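Local coordinates for protein polymeric Immunoglobulin Receptor (Oncorhynchus mykiss, PDB 5F1S) that probably binds polymeric immunoglobulins at mucosal epithelia and carries them toward secretions, its ectodomain serving as secretory component, at residues K61-F65 with V75-E79; Y29-W33 with S44-D49; V10-R14 with L134-G138. All coordinates share one frame; numbering follows the deposited sequence.

Interactions 1 and 2 build the same V-set immunoglobulin domain, one in each sheet of its sandwich, and meet between the sheets: Val75 and Met77 of interaction 1 pack on Trp33 of interaction 2, and Met64 packs on Ser48. Interaction 1 is partly buried, with an apolar inner face and an outer face of valine and threonine. Interaction 2 is a surface contact, although its Trp33 and Lys31 reach inward, and adds salt bridges and a serine hydroxyl that accepts from a strand N-H. Interaction 3, also partly buried, is a junction between the two V-set domains made by a turn and a strand end, where bonds to backbone oxygens and bridging waters replace regular sheet pairing.

Interaction 1. Residues K61-F65 with V75-E79; sequences KVVMF and VTMTE
The flat groups that meet between Val63 and Thr76 are peptide units, joined in plane: Val63 N donates to Thr76 O at 2.9 Å and Thr76 N to Val63 O at 2.8 Å, each donor in the carbonyl plane of its acceptor. The carbonyl of Lys61 is used differently. Thr78 N reaches Lys61 O head-on at 3.1 Å, whereas Thr78 OG1 comes from above that carbonyl's plane, 46° out of it, at 3.2 Å. With chi1 at 62° the hydroxyl stands between its own backbone N and carbonyl carbon, close enough to share the oxygen that the N-H binds. A water held by Thr78 O is a third donor to Lys61 O.

Val62, Met64, Val75 and Met77 line one face of the strand pair. Val62 CG2 lies 3.8 Å from Val75 CG1 and also touches Met77 CG, while the bent chain of Met64 brings its CE to 4.1 Å from Val75 CG2. Apolar side chains suit this face, since it turns to Trp33 and Val46 of the facing sheet. On the other face Val63 and Thr76 meet through their CB atoms; beta-branched residues favour extended backbone, and Thr76 OG1 holds a water at 2.7 Å, which also bonds weakly to Val63 O. This is the antiparallel hairpin of strands D and E in a V-set immunoglobulin sandwich.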
ATOM      1  N   LYS A  61       8.339   4.983  13.247  1.00 57.75           N
ATOM      2  CA  LYS A  61       8.831   4.150  14.353  1.00 53.66           C
ATOM      3  C   LYS A  61       8.187   2.744  14.135  1.00 56.04           C
ATOM      4  O   LYS A  61       7.449   2.510  13.156  1.00 41.83           O
ATOM      5  CB  LYS A  61       8.508   4.773  15.726  1.00 55.67           C
ATOM      6  CG  LYS A  61       9.001   4.029  16.990  1.00 60.46           C
ATOM      7  CD  LYS A  61      10.523   3.909  17.030  1.00 66.97           C
ATOM      8  CE  LYS A  61      10.992   2.995  18.164  1.00 62.63           C
ATOM      9  NZ  LYS A  61      12.421   2.631  17.976  1.00 76.75           N
ATOM     10  N   VAL A  62       8.548   1.812  15.005  1.00 51.54           N
ATOM     11  CA  VAL A  62       8.399   0.372  14.797  1.00 40.03           C
ATOM     12  C   VAL A  62       7.810  -0.220  16.075  1.00 43.38           C
ATOM     13  O   VAL A  62       8.025   0.303  17.182  1.00 47.57           O
ATOM     14  CB  VAL A  62       9.762  -0.267  14.454  1.00 41.47           C
ATOM     15  CG1 VAL A  62      10.723  -0.102  15.613  1.00 50.44           C
ATOM     16  CG2 VAL A  62       9.610  -1.719  14.110  1.00 40.07           C
ATOM     17  N   VAL A  63       6.995  -1.243  15.917  1.00 34.35           N
ATOM     18  CA  VAL A  63       6.354  -1.947  17.032  1.00 31.20           C
ATOM     19  C   VAL A  63       6.511  -3.434  16.798  1.00 31.72           C
ATOM     20  O   VAL A  63       6.402  -3.897  15.659  1.00 29.40           O
ATOM     21  CB  VAL A  63       4.844  -1.623  17.140  1.00 34.33           C
ATOM     22  CG1 VAL A  63       4.271  -2.236  18.408  1.00 35.17           C
ATOM     23  CG2 VAL A  63       4.602  -0.152  17.183  1.00 40.08           C
ATOM     24  N   MET A  64       6.772  -4.187  17.872  1.00 32.69           N
ATOM     25  CA  MET A  64       6.915  -5.642  17.843  1.00 29.32           C
ATOM     26  C   MET A  64       5.900  -6.263  18.784  1.00 30.97           C
ATOM     27  O   MET A  64       5.694  -5.762  19.887  1.00 33.41           O
ATOM     28  CB  MET A  64       8.366  -6.010  18.301  1.00 33.23           C
ATOM     29  CG  MET A  64       8.579  -7.363  18.909  1.00 39.51           C
ATOM     30  SD  MET A  64       8.816  -8.531  17.607  1.00 37.80           S
ATOM     31  CE  MET A  64      10.460  -8.135  16.908  1.00 32.66           C
ATOM     32  N   PHE A  65       5.257  -7.339  18.353  1.00 30.25           N
ATOM     33  CA  PHE A  65       4.367  -8.105  19.210  1.00 30.11           C
ATOM     34  C   PHE A  65       4.621  -9.583  18.956  1.00 31.98           C
ATOM     35  O   PHE A  65       4.208 -10.114  17.915  1.00 31.87           O
ATOM     36  CB  PHE A  65       2.903  -7.790  18.939  1.00 30.68           C
ATOM     37  CG  PHE A  65       1.932  -8.704  19.649  1.00 32.78           C
ATOM     38  CD1 PHE A  65       2.081  -8.943  21.004  1.00 37.10           C
ATOM     39  CD2 PHE A  65       0.873  -9.281  18.996  1.00 33.82           C
ATOM     40  CE1 PHE A  65       1.180  -9.751  21.690  1.00 36.28           C
ATOM     41  CE2 PHE A  65      -0.058 -10.103  19.694  1.00 37.96           C
ATOM     42  CZ  PHE A  65       0.141 -10.355  21.032  1.00 37.64           C
ATOM     43  N   VAL A  75       5.621  -7.373  13.188  1.00 27.17           N
ATOM     44  CA  VAL A  75       6.367  -6.137  13.215  1.00 26.30           C
ATOM     45  C   VAL A  75       5.566  -5.089  12.452  1.00 29.15           C
ATOM     46  O   VAL A  75       5.147  -5.328  11.329  1.00 30.41           O
ATOM     47  CB  VAL A  75       7.771  -6.317  12.619  1.00 27.48           C
ATOM     48  CG1 VAL A  75       8.498  -4.987  12.629  1.00 31.81           C
ATOM     49  CG2 VAL A  75       8.577  -7.364  13.397  1.00 28.81           C
ATOM     50  N   THR A  76       5.292  -3.955  13.089  1.00 28.12           N
ATOM     51  CA  THR A  76       4.555  -2.877  12.451  1.00 28.27           C
ATOM     52  C   THR A  76       5.502  -1.702  12.250  1.00 28.65           C
ATOM     53  O   THR A  76       6.125  -1.223  13.199  1.00 29.29           O
ATOM     54  CB  THR A  76       3.348  -2.463  13.312  1.00 31.14           C
ATOM     55  OG1 THR A  76       2.515  -3.607  13.483  1.00 32.99           O
ATOM     56  CG2 THR A  76       2.554  -1.328  12.645  1.00 34.76           C
ATOM     57  N   MET A  77       5.612  -1.228  11.019  1.00 30.09           N
ATOM     58  CA  MET A  77       6.407  -0.056  10.724  1.00 30.36           C
ATOM     59  C   MET A  77       5.437   0.995  10.207  1.00 32.34           C
ATOM     60  O   MET A  77       4.647   0.731   9.287  1.00 30.10           O
ATOM     61  CB  MET A  77       7.527  -0.333   9.692  1.00 32.33           C
ATOM     62  CG  MET A  77       8.534  -1.386  10.166  1.00 34.12           C
ATOM     63  SD  MET A  77       9.813  -1.613   8.901  1.00 37.57           S
ATOM     64  CE  MET A  77      10.710  -0.224   9.281  1.00 36.32           C
ATOM     65  N   THR A  78       5.471   2.164  10.809  1.00 29.78           N
ATOM     66  CA  THR A  78       4.484   3.193  10.500  1.00 31.99           C
ATOM     67  C   THR A  78       5.107   4.362   9.744  1.00 33.55           C
ATOM     68  O   THR A  78       6.316   4.644   9.815  1.00 33.65           O
ATOM     69  CB  THR A  78       3.804   3.717  11.793  1.00 37.13           C
ATOM     70  OG1 THR A  78       4.803   4.319  12.624  1.00 36.92           O
ATOM     71  CG2 THR A  78       3.116   2.554  12.559  1.00 36.14           C
ATOM     72  N   GLU A  79       4.247   5.059   9.010  1.00 34.53           N
ATOM     73  CA  GLU A  79       4.634   6.311   8.366  1.00 38.52           C
ATOM     74  C   GLU A  79       5.936   6.128   7.583  1.00 31.99           C
ATOM     75  O   GLU A  79       6.891   6.902   7.701  1.00 33.18           O
ATOM     76  CB  GLU A  79       4.780   7.440   9.387  1.00 42.93           C
ATOM     77  CG  GLU A  79       3.663   7.542  10.425  1.00 53.88           C
ATOM     78  CD  GLU A  79       2.592   8.537  10.067  1.00 64.57           C
ATOM     79  OE1 GLU A  79       2.569   9.020   8.914  1.00 70.65           O
ATOM     80  OE2 GLU A  79       1.766   8.843  10.951  1.00 73.16           O
TER
HETATM   81  O   HOH W   1       8.662   3.018  10.139  1.00 44.51           O
HETATM   82  O   HOH W   2       3.355  -5.092  15.615  1.00 30.41           O

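Interaction 2. Residues Y29-W33 with S44-D49; sequences YVKYW and SLVRSD
Ser48 grips Lys31 twice: Lys31 N donates to Ser48 OG at 2.9 Å, nearly straight at 173°, and Ser48 N donates back to Lys31 O at 2.9 Å. OG lies between the serine's own backbone N and carbonyl carbon (chi1 64°), which turns it toward Lys31 N, where it stands in for a backbone acceptor just where the strand pairing ends. Further along, Trp33 N donates to Val46 O at 3.1 Å, but Trp33 O accepts a hydrogen bond from Leu45 N, at 2.8 Å, instead of from Val46 N. Leu45 and Val46 together stand opposite Trp33 in a classic beta bulge, and Val46 N is left buried without a partner.

The bulge lets both residues pack on the tryptophan: Leu45 CD1 lies 4.0 Å from Trp33 CD1, and Val46 CG1 meets Trp33 CB. Trp33 also lies against Cys90 of the disulfide to Cys20, the familiar core tryptophan of strand C in immunoglobulin domains.

Arg47 holds Asp49 side-on. Its NE reaches Asp49 OD2 at 2.9 Å and its NH2 reaches Asp49 OD1 at 3.0 Å, leaving NH1 for a salt bridge to Glu93. Val30 CG1 sits over one face of this guanidinium, a good place for a methyl because the bonding atoms point outward around the rim. The Lys31 chain folds back to place NZ on Tyr29 O, with Asp66 and Tyr26 O as further partners and the Tyr22 ring in cation-pi contact.

Charge here is therefore matched almost wherever it occurs: Asp49 and Glu93 balance the arginine's charge and fix the rotation of its guanidinium, and the buried lysine is likely to stay protonated among a carboxylate, carbonyls and a ring.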
ATOM      1  N   TYR A  29      12.141 -17.614  22.874  1.00 34.14           N
ATOM      2  CA  TYR A  29      13.331 -16.830  22.637  1.00 33.49           C
ATOM      3  C   TYR A  29      12.973 -15.394  22.270  1.00 33.17           C
ATOM      4  O   TYR A  29      11.884 -15.130  21.770  1.00 32.41           O
ATOM      5  CB  TYR A  29      14.163 -17.434  21.500  1.00 37.59           C
ATOM      6  CG  TYR A  29      14.758 -18.775  21.873  1.00 31.74           C
ATOM      7  CD1 TYR A  29      14.042 -19.963  21.698  1.00 38.53           C
ATOM      8  CD2 TYR A  29      15.986 -18.832  22.429  1.00 35.15           C
ATOM      9  CE1 TYR A  29      14.597 -21.209  22.057  1.00 39.88           C
ATOM     10  CE2 TYR A  29      16.556 -20.075  22.796  1.00 36.25           C
ATOM     11  CZ  TYR A  29      15.850 -21.235  22.579  1.00 36.95           C
ATOM     12  OH  TYR A  29      16.365 -22.455  22.936  1.00 36.99           O
ATOM     13  N   VAL A  30      13.930 -14.494  22.446  1.00 32.72           N
ATOM     14  CA  VAL A  30      13.721 -13.101  22.068  1.00 31.67           C
ATOM     15  C   VAL A  30      13.627 -13.013  20.544  1.00 31.64           C
ATOM     16  O   VAL A  30      14.383 -13.678  19.815  1.00 31.60           O
ATOM     17  CB  VAL A  30      14.845 -12.225  22.610  1.00 35.48           C
ATOM     18  CG1 VAL A  30      14.719 -10.783  22.132  1.00 33.95           C
ATOM     19  CG2 VAL A  30      14.878 -12.337  24.156  1.00 35.60           C
ATOM     20  N   LYS A  31      12.679 -12.218  20.068  1.00 32.31           N
ATOM     21  CA  LYS A  31      12.503 -11.980  18.635  1.00 30.65           C
ATOM     22  C   LYS A  31      13.020 -10.592  18.299  1.00 31.16           C
ATOM     23  O   LYS A  31      12.973  -9.669  19.127  1.00 31.72           O
ATOM     24  CB  LYS A  31      11.022 -12.096  18.234  1.00 30.62           C
ATOM     25  CG  LYS A  31      10.290 -13.332  18.788  1.00 29.92           C
ATOM     26  CD  LYS A  31      11.059 -14.632  18.448  1.00 31.73           C
ATOM     27  CE  LYS A  31      10.176 -15.883  18.741  1.00 33.51           C
ATOM     28  NZ  LYS A  31       9.776 -15.981  20.191  1.00 35.38           N
ATOM     29  N   TYR A  32      13.502 -10.428  17.074  1.00 28.52           N
ATOM     30  CA  TYR A  32      14.018  -9.129  16.683  1.00 31.00           C
ATOM     31  C   TYR A  32      13.751  -8.869  15.204  1.00 30.02           C
ATOM     32  O   TYR A  32      13.395  -9.766  14.440  1.00 28.89           O
ATOM     33  CB  TYR A  32      15.515  -8.979  17.033  1.00 31.65           C
ATOM     34  CG  TYR A  32      16.465  -9.867  16.284  1.00 32.06           C
ATOM     35  CD1 TYR A  32      17.127  -9.402  15.167  1.00 35.36           C
ATOM     36  CD2 TYR A  32      16.733 -11.164  16.715  1.00 33.67           C
ATOM     37  CE1 TYR A  32      18.043 -10.241  14.477  1.00 37.94           C
ATOM     38  CE2 TYR A  32      17.621 -11.997  16.028  1.00 36.45           C
ATOM     39  CZ  TYR A  32      18.275 -11.509  14.924  1.00 38.68           C
ATOM     40  OH  TYR A  32      19.153 -12.303  14.239  1.00 39.85           O
ATOM     41  N   TRP A  33      13.865  -7.594  14.849  1.00 30.06           N
ATOM     42  CA  TRP A  33      13.645  -7.083  13.498  1.00 31.81           C
ATOM     43  C   TRP A  33      14.865  -6.259  13.128  1.00 33.09           C
ATOM     44  O   TRP A  33      15.221  -5.327  13.857  1.00 33.21           O
ATOM     45  CB  TRP A  33      12.379  -6.237  13.457  1.00 29.20           C
ATOM     46  CG  TRP A  33      12.003  -5.620  12.184  1.00 30.83           C
ATOM     47  CD1 TRP A  33      11.987  -4.279  11.882  1.00 33.29           C
ATOM     48  CD2 TRP A  33      11.522  -6.298  11.030  1.00 29.13           C
ATOM     49  NE1 TRP A  33      11.541  -4.095  10.609  1.00 30.85           N
ATOM     50  CE2 TRP A  33      11.187  -5.314  10.081  1.00 29.20           C
ATOM     51  CE3 TRP A  33      11.297  -7.641  10.726  1.00 30.20           C
ATOM     52  CZ2 TRP A  33      10.699  -5.633   8.820  1.00 30.23           C
ATOM     53  CZ3 TRP A  33      10.778  -7.961   9.490  1.00 31.94           C
ATOM     54  CH2 TRP A  33      10.493  -6.960   8.544  1.00 31.83           C
ATOM     55  N   SER A  44      19.733  -3.905  14.449  1.00 34.42           N
ATOM     56  CA  SER A  44      18.508  -4.262  15.136  1.00 35.99           C
ATOM     57  C   SER A  44      17.662  -3.024  15.377  1.00 37.96           C
ATOM     58  O   SER A  44      18.157  -2.020  15.908  1.00 37.88           O
ATOM     59  CB  SER A  44      18.846  -4.931  16.460  1.00 37.61           C
ATOM     60  OG  SER A  44      17.663  -5.266  17.144  1.00 35.44           O
ATOM     61  N   LEU A  45      16.391  -3.082  14.975  1.00 33.05           N
ATOM     62  CA  LEU A  45      15.490  -1.950  15.148  1.00 32.24           C
ATOM     63  C   LEU A  45      14.557  -2.109  16.329  1.00 34.88           C
ATOM     64  O   LEU A  45      14.140  -1.101  16.906  1.00 36.05           O
ATOM     65  CB  LEU A  45      14.636  -1.736  13.882  1.00 32.93           C
ATOM     66  CG  LEU A  45      15.423  -1.480  12.599  1.00 35.56           C
ATOM     67  CD1 LEU A  45      14.441  -1.107  11.413  1.00 33.18           C
ATOM     68  CD2 LEU A  45      16.464  -0.365  12.776  1.00 39.30           C
ATOM     69  N   VAL A  46      14.170  -3.338  16.668  1.00 31.45           N
ATOM     70  CA  VAL A  46      13.261  -3.577  17.788  1.00 33.64           C
ATOM     71  C   VAL A  46      13.405  -5.029  18.213  1.00 34.93           C
ATOM     72  O   VAL A  46      13.667  -5.919  17.395  1.00 31.70           O
ATOM     73  CB  VAL A  46      11.787  -3.212  17.460  1.00 31.70           C
ATOM     74  CG1 VAL A  46      11.193  -4.131  16.439  1.00 32.28           C
ATOM     75  CG2 VAL A  46      10.946  -3.243  18.714  1.00 35.18           C
ATOM     76  N   ARG A  47      13.285  -5.251  19.521  1.00 33.69           N
ATOM     77  CA  ARG A  47      13.340  -6.571  20.137  1.00 32.61           C
ATOM     78  C   ARG A  47      12.103  -6.777  21.003  1.00 33.50           C
ATOM     79  O   ARG A  47      11.551  -5.820  21.562  1.00 37.36           O
ATOM     80  CB  ARG A  47      14.572  -6.740  21.045  1.00 34.05           C
ATOM     81  CG  ARG A  47      15.855  -6.564  20.376  1.00 32.43           C
ATOM     82  CD  ARG A  47      16.990  -6.346  21.361  1.00 36.32           C
ATOM     83  NE  ARG A  47      17.053  -7.375  22.404  1.00 39.13           N
ATOM     84  CZ  ARG A  47      17.783  -8.480  22.325  1.00 40.61           C
ATOM     85  NH1 ARG A  47      18.471  -8.759  21.233  1.00 40.09           N
ATOM     86  NH2 ARG A  47      17.777  -9.359  23.317  1.00 40.90           N
ATOM     87  N   SER A  48      11.685  -8.044  21.120  1.00 32.12           N
ATOM     88  CA  SER A  48      10.500  -8.389  21.879  1.00 32.40           C
ATOM     89  C   SER A  48      10.718  -8.275  23.390  1.00 38.69           C
ATOM     90  O   SER A  48       9.743  -8.429  24.141  1.00 38.28           O
ATOM     91  CB  SER A  48      10.046  -9.816  21.539  1.00 34.57           C
ATOM     92  OG  SER A  48      11.044 -10.738  21.930  1.00 32.73           O
ATOM     93  N   ASP A  49      11.947  -8.047  23.851  1.00 35.49           N
ATOM     94  CA  ASP A  49      12.189  -7.905  25.290  1.00 40.48           C
ATOM     95  C   ASP A  49      12.417  -6.462  25.708  1.00 44.67           C
ATOM     96  O   ASP A  49      12.902  -6.218  26.816  1.00 44.38           O
ATOM     97  CB  ASP A  49      13.370  -8.751  25.759  1.00 39.01           C
ATOM     98  CG  ASP A  49      14.719  -8.313  25.169  1.00 41.00           C
ATOM     99  OD1 ASP A  49      15.762  -8.897  25.552  1.00 42.30           O
ATOM    100  OD2 ASP A  49      14.776  -7.426  24.276  1.00 40.47           O
TER

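Interaction 3. Residues V10-R14 with L134-G138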
ATOM      1  N   VAL A  10       4.963  -0.160  -0.924  1.00 32.71           N
ATOM      2  CA  VAL A  10       4.003   0.595  -0.152  1.00 30.63           C
ATOM      3  C   VAL A  10       4.191   2.071  -0.467  1.00 32.37           C
ATOM      4  O   VAL A  10       5.328   2.541  -0.569  1.00 32.55           O
ATOM      5  CB  VAL A  10       4.203   0.309   1.345  1.00 36.77           C
ATOM      6  CG1 VAL A  10       5.604   0.698   1.774  1.00 35.67           C
ATOM      7  CG2 VAL A  10       3.207   1.058   2.163  1.00 41.17           C
ATOM      8  N   LEU A  11       3.093   2.805  -0.551  1.00 30.94           N
ATOM      9  CA  LEU A  11       3.188   4.255  -0.769  1.00 30.74           C
ATOM     10  C   LEU A  11       3.721   4.991   0.463  1.00 31.78           C
ATOM     11  O   LEU A  11       3.346   4.698   1.604  1.00 30.24           O
ATOM     12  CB  LEU A  11       1.815   4.821  -1.107  1.00 29.38           C
ATOM     13  CG  LEU A  11       1.185   4.377  -2.414  1.00 32.97           C
ATOM     14  CD1 LEU A  11      -0.268   4.771  -2.502  1.00 34.30           C
ATOM     15  CD2 LEU A  11       1.931   4.965  -3.538  1.00 33.20           C
ATOM     16  N   GLU A  12       4.576   5.986   0.226  1.00 30.92           N
ATOM     17  CA  GLU A  12       5.175   6.751   1.314  1.00 32.43           C
ATOM     18  C   GLU A  12       4.103   7.329   2.220  1.00 31.59           C
ATOM     19  O   GLU A  12       3.102   7.877   1.761  1.00 30.66           O
ATOM     20  CB  GLU A  12       6.038   7.881   0.750  1.00 32.14           C
ATOM     21  CG  GLU A  12       6.945   8.517   1.761  1.00 36.12           C
ATOM     22  CD  GLU A  12       7.877   9.580   1.159  1.00 37.68           C
ATOM     23  OE1 GLU A  12       7.393  10.346   0.293  1.00 37.67           O
ATOM     24  OE2 GLU A  12       9.063   9.653   1.561  1.00 36.06           O
ATOM     25  N   GLY A  13       4.298   7.152   3.522  1.00 33.02           N
ATOM     26  CA  GLY A  13       3.332   7.580   4.504  1.00 34.34           C
ATOM     27  C   GLY A  13       2.479   6.476   5.094  1.00 34.31           C
ATOM     28  O   GLY A  13       1.920   6.670   6.168  1.00 34.60           O
ATOM     29  N   ARG A  14       2.324   5.353   4.404  1.00 29.60           N
ATOM     30  CA  ARG A  14       1.534   4.243   4.877  1.00 34.00           C
ATOM     31  C   ARG A  14       2.341   3.365   5.835  1.00 32.02           C
ATOM     32  O   ARG A  14       3.549   3.519   6.032  1.00 30.84           O
ATOM     33  CB  ARG A  14       1.056   3.374   3.705  1.00 33.85           C
ATOM     34  CG  ARG A  14       0.135   4.011   2.598  1.00 39.69           C
ATOM     35  CD  ARG A  14      -1.158   4.427   3.109  1.00 42.45           C
ATOM     36  NE  ARG A  14      -2.256   4.412   2.098  1.00 42.01           N
ATOM     37  CZ  ARG A  14      -2.391   5.306   1.109  1.00 41.77           C
ATOM     38  NH1 ARG A  14      -1.496   6.255   0.897  1.00 38.84           N
ATOM     39  NH2 ARG A  14      -3.434   5.258   0.316  1.00 43.86           N
ATOM     40  N   LEU A 134      -5.188   5.880  -4.758  1.00 33.26           N
ATOM     41  CA  LEU A 134      -4.361   6.062  -3.579  1.00 35.48           C
ATOM     42  C   LEU A 134      -3.161   6.931  -3.904  1.00 33.87           C
ATOM     43  O   LEU A 134      -2.662   6.925  -5.028  1.00 32.44           O
ATOM     44  CB  LEU A 134      -3.860   4.721  -3.070  1.00 36.12           C
ATOM     45  CG  LEU A 134      -4.946   3.649  -2.946  1.00 40.91           C
ATOM     46  CD1 LEU A 134      -4.253   2.346  -2.523  1.00 43.11           C
ATOM     47  CD2 LEU A 134      -5.954   4.042  -1.902  1.00 39.18           C
ATOM     48  N   TYR A 135      -2.687   7.696  -2.917  1.00 32.57           N
ATOM     49  CA  TYR A 135      -1.515   8.508  -3.186  1.00 32.15           C
ATOM     50  C   TYR A 135      -0.626   8.644  -1.963  1.00 31.94           C
ATOM     51  O   TYR A 135      -1.075   8.486  -0.833  1.00 31.73           O
ATOM     52  CB  TYR A 135      -1.911   9.893  -3.703  1.00 33.51           C
ATOM     53  CG  TYR A 135      -2.759  10.680  -2.781  1.00 31.37           C
ATOM     54  CD1 TYR A 135      -2.196  11.397  -1.726  1.00 34.89           C
ATOM     55  CD2 TYR A 135      -4.108  10.724  -2.943  1.00 33.06           C
ATOM     56  CE1 TYR A 135      -2.983  12.146  -0.885  1.00 34.52           C
ATOM     57  CE2 TYR A 135      -4.918  11.469  -2.090  1.00 34.96           C
ATOM     58  CZ  TYR A 135      -4.330  12.189  -1.076  1.00 36.29           C
ATOM     59  OH  TYR A 135      -5.126  12.930  -0.239  1.00 41.41           O
ATOM     60  N   SER A 136       0.660   8.870  -2.218  1.00 31.58           N
ATOM     61  CA  SER A 136       1.668   8.970  -1.177  1.00 31.76           C
ATOM     62  C   SER A 136       1.671  10.371  -0.564  1.00 32.47           C
ATOM     63  O   SER A 136       1.062  11.325  -1.091  1.00 34.11           O
ATOM     64  CB  SER A 136       3.046   8.640  -1.710  1.00 33.22           C
ATOM     65  OG  SER A 136       3.471   9.574  -2.689  1.00 32.31           O
ATOM     66  N   GLN A 137       2.411  10.490   0.540  1.00 32.62           N
ATOM     67  CA  GLN A 137       2.217  11.630   1.449  1.00 35.75           C
ATOM     68  C   GLN A 137       2.504  12.955   0.779  1.00 35.71           C
ATOM     69  O   GLN A 137       1.914  13.977   1.152  1.00 37.10           O
ATOM     70  CB  GLN A 137       3.108  11.527   2.701  1.00 35.60           C
ATOM     71  CG  GLN A 137       4.554  11.589   2.367  1.00 34.67           C
ATOM     72  CD  GLN A 137       5.478  11.247   3.531  1.00 37.92           C
ATOM     73  OE1 GLN A 137       5.083  10.541   4.462  1.00 37.82           O
ATOM     74  NE2 GLN A 137       6.727  11.714   3.454  1.00 39.47           N
ATOM     75  N   GLY A 138       3.390  12.965  -0.199  1.00 34.21           N
ATOM     76  CA  GLY A 138       3.759  14.214  -0.819  1.00 40.36           C
ATOM     77  C   GLY A 138       2.697  14.814  -1.700  1.00 40.99           C
ATOM     78  O   GLY A 138       2.906  15.933  -2.189  1.00 40.53           O
TER
HETATM   79  O   HOH W   3       5.321  11.121  -1.438  1.00 34.40           O
HETATM   80  O   HOH W   4       7.501  13.477   1.042  1.00 50.87           O
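Glu12 OE1 is gripped by three donors: Gln112 NE2, a water at 2.8 Å that also bonds Gly138 N and Ser136 OG, which accepts from Gly113 N, and a second water that accepts from Gln137 NE2. The carboxylate lies stacked on the Gln137 amide, their planes 17° apart, with Gln137 NE2 3.3 Å from Glu12 CD. That amide N-H turns to Gln81, while Glu12 OE2 takes Lys82 N. Gln137 N donates to Glu12 O at 3.0 Å from above the carbonyl plane.

Gly13 fills the third position of a type II turn, where a side chain would jam against the preceding carbonyl and crowd Gln137. Closing the turn, Arg14, bent at chi2 (-65°), sends NH1 to Tyr135 O at 2.9 Å; NH2 bonds Lys177 O and rests on Leu134 CB. A leucine in place of Arg14 would probably leave Tyr135 O and Lys177 O without the two guanidinium N-H groups that meet them, and loosen this junction of the domains. Leu11 CD1 packs on Leu134 CB at 3.6 Å.

The contact joins the end of strand 8-11, beside strand 103-111 of the first domain, to the end of strand 129-135 of the second, with strands 114-116 and 178-183 packing alongside.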